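Local coordinates for peptide ABC transporter, peptide-binding protein (Thermus thermophilus, PDB 2D5W) that probably serves as the solute-binding component of a peptide ABC transporter, capturing oligopeptides for uptake, at residues 352-357 with 361-366. Residues are numbered along the deposited sequence; the frame is centred on the assembly and turned at random.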
ATOM      1  N   ALA A 352     -12.928   7.996  10.906  1.00  9.58           N
ATOM      2  CA  ALA A 352     -12.540   6.632  11.239  1.00  9.09           C
ATOM      3  C   ALA A 352     -12.115   6.570  12.702  1.00  9.92           C
ATOM      4  O   ALA A 352     -11.499   7.510  13.213  1.00  9.49           O
ATOM      5  CB  ALA A 352     -11.391   6.192  10.348  1.00  9.32           C
ATOM      6  N   HIS A 353     -12.431   5.454  13.358  1.00  9.03           N
ATOM      7  CA  HIS A 353     -12.093   5.253  14.767  1.00  8.98           C
ATOM      8  C   HIS A 353     -11.249   3.997  14.956  1.00  9.50           C
ATOM      9  O   HIS A 353     -10.804   3.694  16.065  1.00  9.62           O
ATOM     10  CB  HIS A 353     -13.374   5.139  15.590  1.00 10.42           C
ATOM     11  CG  HIS A 353     -14.291   6.308  15.429  1.00 10.05           C
ATOM     12  ND1 HIS A 353     -14.008   7.551  15.953  1.00 11.09           N
ATOM     13  CD2 HIS A 353     -15.461   6.438  14.764  1.00 11.83           C
ATOM     14  CE1 HIS A 353     -14.966   8.397  15.617  1.00 12.40           C
ATOM     15  NE2 HIS A 353     -15.861   7.745  14.894  1.00 12.06           N
ATOM     16  N   THR A 354     -11.046   3.273  13.859  1.00  9.21           N
ATOM     17  CA  THR A 354     -10.261   2.044  13.840  1.00  9.06           C
ATOM     18  C   THR A 354      -9.472   2.028  12.525  1.00  9.35           C
ATOM     19  O   THR A 354      -9.658   2.918  11.696  1.00 10.15           O
ATOM     20  CB  THR A 354     -11.187   0.811  13.962  1.00  9.14           C
ATOM     21  OG1 THR A 354     -10.401  -0.382  13.946  1.00 10.34           O
ATOM     22  CG2 THR A 354     -12.200   0.778  12.832  1.00  9.97           C
ATOM     23  N   TRP A 355      -8.597   1.040  12.327  1.00  9.20           N
ATOM     24  CA  TRP A 355      -7.780   0.987  11.109  1.00  8.99           C
ATOM     25  C   TRP A 355      -8.354   0.145   9.979  1.00  8.85           C
ATOM     26  O   TRP A 355      -7.859   0.209   8.852  1.00  9.70           O
ATOM     27  CB  TRP A 355      -6.360   0.495  11.442  1.00  9.30           C
ATOM     28  CG  TRP A 355      -6.206  -1.007  11.504  1.00  8.91           C
ATOM     29  CD1 TRP A 355      -5.863  -1.843  10.475  1.00  9.47           C
ATOM     30  CD2 TRP A 355      -6.432  -1.848  12.644  1.00  8.71           C
ATOM     31  NE1 TRP A 355      -5.867  -3.149  10.903  1.00 10.01           N
ATOM     32  CE2 TRP A 355      -6.214  -3.182  12.228  1.00  9.68           C
ATOM     33  CE3 TRP A 355      -6.802  -1.606  13.973  1.00  9.95           C
ATOM     34  CZ2 TRP A 355      -6.354  -4.270  13.097  1.00 10.39           C
ATOM     35  CZ3 TRP A 355      -6.940  -2.688  14.836  1.00  9.54           C
ATOM     36  CH2 TRP A 355      -6.719  -4.003  14.392  1.00 10.41           C
ATOM     37  N   ILE A 356      -9.394  -0.632  10.274  1.00  8.72           N
ATOM     38  CA  ILE A 356     -10.027  -1.488   9.274  1.00  9.16           C
ATOM     39  C   ILE A 356     -11.252  -0.788   8.689  1.00  9.67           C
ATOM     40  O   ILE A 356     -12.174  -0.433   9.418  1.00 10.46           O
ATOM     41  CB  ILE A 356     -10.450  -2.841   9.900  1.00  9.58           C
ATOM     42  CG1 ILE A 356      -9.214  -3.567  10.440  1.00 10.12           C
ATOM     43  CG2 ILE A 356     -11.168  -3.695   8.862  1.00 10.61           C
ATOM     44  CD1 ILE A 356      -9.515  -4.892  11.121  1.00 10.79           C
ATOM     45  N   ALA A 357     -11.259  -0.590   7.373  1.00 10.04           N
ATOM     46  CA  ALA A 357     -12.363   0.089   6.701  1.00 10.20           C
ATOM     47  C   ALA A 357     -13.645  -0.739   6.676  1.00 10.41           C
ATOM     48  O   ALA A 357     -13.602  -1.970   6.672  1.00 10.40           O
ATOM     49  CB  ALA A 357     -11.953   0.458   5.276  1.00 11.16           C
ATOM     50  N   PRO A 361     -15.558  -6.863   6.348  1.00 12.04           N
ATOM     51  CA  PRO A 361     -16.462  -7.293   7.422  1.00 12.96           C
ATOM     52  C   PRO A 361     -15.856  -7.344   8.825  1.00 12.02           C
ATOM     53  O   PRO A 361     -16.587  -7.440   9.812  1.00 12.37           O
ATOM     54  CB  PRO A 361     -16.950  -8.661   6.942  1.00 15.07           C
ATOM     55  CG  PRO A 361     -15.822  -9.154   6.104  1.00 16.15           C
ATOM     56  CD  PRO A 361     -15.417  -7.918   5.329  1.00 14.13           C
ATOM     57  N   LEU A 362     -14.533  -7.282   8.921  1.00 10.97           N
ATOM     58  CA  LEU A 362     -13.873  -7.303  10.223  1.00 10.47           C
ATOM     59  C   LEU A 362     -14.016  -5.964  10.956  1.00  9.92           C
ATOM     60  O   LEU A 362     -13.758  -5.878  12.153  1.00 10.29           O
ATOM     61  CB  LEU A 362     -12.389  -7.643  10.060  1.00 10.61           C
ATOM     62  CG  LEU A 362     -12.086  -9.043   9.519  1.00  9.93           C
ATOM     63  CD1 LEU A 362     -10.597  -9.160   9.229  1.00 11.35           C
ATOM     64  CD2 LEU A 362     -12.528 -10.101  10.528  1.00 11.14           C
ATOM     65  N   PHE A 363     -14.417  -4.926  10.228  1.00 10.02           N
ATOM     66  CA  PHE A 363     -14.609  -3.588  10.785  1.00 10.09           C
ATOM     67  C   PHE A 363     -15.463  -3.608  12.055  1.00 10.68           C
ATOM     68  O   PHE A 363     -16.538  -4.203  12.077  1.00 11.01           O
ATOM     69  CB  PHE A 363     -15.274  -2.701   9.725  1.00 10.22           C
ATOM     70  CG  PHE A 363     -15.845  -1.413  10.260  1.00  9.39           C
ATOM     71  CD1 PHE A 363     -15.016  -0.378  10.685  1.00 10.52           C
ATOM     72  CD2 PHE A 363     -17.225  -1.226  10.308  1.00 11.00           C
ATOM     73  CE1 PHE A 363     -15.557   0.824  11.146  1.00 11.12           C
ATOM     74  CE2 PHE A 363     -17.771  -0.033  10.765  1.00 11.90           C
ATOM     75  CZ  PHE A 363     -16.936   0.994  11.185  1.00 12.34           C
ATOM     76  N   ASN A 364     -14.979  -2.956  13.111  1.00  9.89           N
ATOM     77  CA  ASN A 364     -15.717  -2.881  14.374  1.00 10.75           C
ATOM     78  C   ASN A 364     -16.228  -1.454  14.573  1.00 10.88           C
ATOM     79  O   ASN A 364     -15.453  -0.540  14.832  1.00 11.14           O
ATOM     80  CB  ASN A 364     -14.819  -3.261  15.554  1.00 11.28           C
ATOM     81  CG  ASN A 364     -15.578  -3.301  16.872  1.00 10.15           C
ATOM     82  OD1 ASN A 364     -16.730  -2.868  16.949  1.00 12.11           O
ATOM     83  ND2 ASN A 364     -14.935  -3.812  17.914  1.00 11.80           N
ATOM     84  N   PRO A 365     -17.549  -1.248  14.460  1.00 11.74           N
ATOM     85  CA  PRO A 365     -18.143   0.082  14.626  1.00 12.20           C
ATOM     86  C   PRO A 365     -18.335   0.515  16.077  1.00 12.84           C
ATOM     87  O   PRO A 365     -18.732   1.651  16.337  1.00 14.86           O
ATOM     88  CB  PRO A 365     -19.479  -0.062  13.912  1.00 13.75           C
ATOM     89  CG  PRO A 365     -19.873  -1.461  14.280  1.00 14.07           C
ATOM     90  CD  PRO A 365     -18.578  -2.236  14.080  1.00 13.01           C
ATOM     91  N   ASN A 366     -18.027  -0.377  17.013  1.00 13.11           N
ATOM     92  CA  ASN A 366     -18.249  -0.106  18.431  1.00 13.81           C
ATOM     93  C   ASN A 366     -17.069   0.322  19.301  1.00 13.65           C
ATOM     94  O   ASN A 366     -17.225   0.448  20.516  1.00 15.33           O
ATOM     95  CB  ASN A 366     -18.895  -1.342  19.064  1.00 15.08           C
ATOM     96  CG  ASN A 366     -20.119  -1.813  18.303  1.00 16.65           C
ATOM     97  OD1 ASN A 366     -20.358  -3.015  18.178  1.00 21.26           O
ATOM     98  ND2 ASN A 366     -20.904  -0.871  17.796  1.00 16.65           N
TER
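Phe363 packs against Thr354 and Ile356 in a buried van der Waals contact of side chains and backbone carbonyls between two passes of one irregular loop, the long connection from helix 337-345 to helix 374-383. The chain turns back between the passes, and the aromatic ring comes up beside the first of them. With CG anti to the backbone N (chi1 165°), the ring reaches the carbonyl of Ile356, whose O approaches the ring edge near its plane, 3.1 Å from Phe363 CD1. That oxygen is buried and finds no hydrogen-bond donor in the model; the polarised C-H edge may offset the missing donor a little. The Thr354 methyl comes in obliquely, CG2 lying 3.7 Å from Phe363 CD1, while its hydroxyl turns elsewhere and hydrogen-bonds to Gln535. Further along, Ile356 lies against the second pass with both branches: CG2 rests 3.7 Å from Phe363 N, and the extended CD1 arm meets Leu362 CB at 4.1 Å. Ala357 adds its carbonyl O, 3.6 Å from Phe363 CB.

Gln535 of helix 524-541 ties the passes together from outside, its OE1 also accepting from Asn364 N and its NE2 donating to Leu362 O. At the far end Asn364 OD1 accepts from Asn366 N at 2.8 Å, closing an Asx turn. The whole is loop-on-loop packing, an irregular loop folded back on itself and lodged between helix 524-541 and strand 544-557 in a family 5 solute-binding protein.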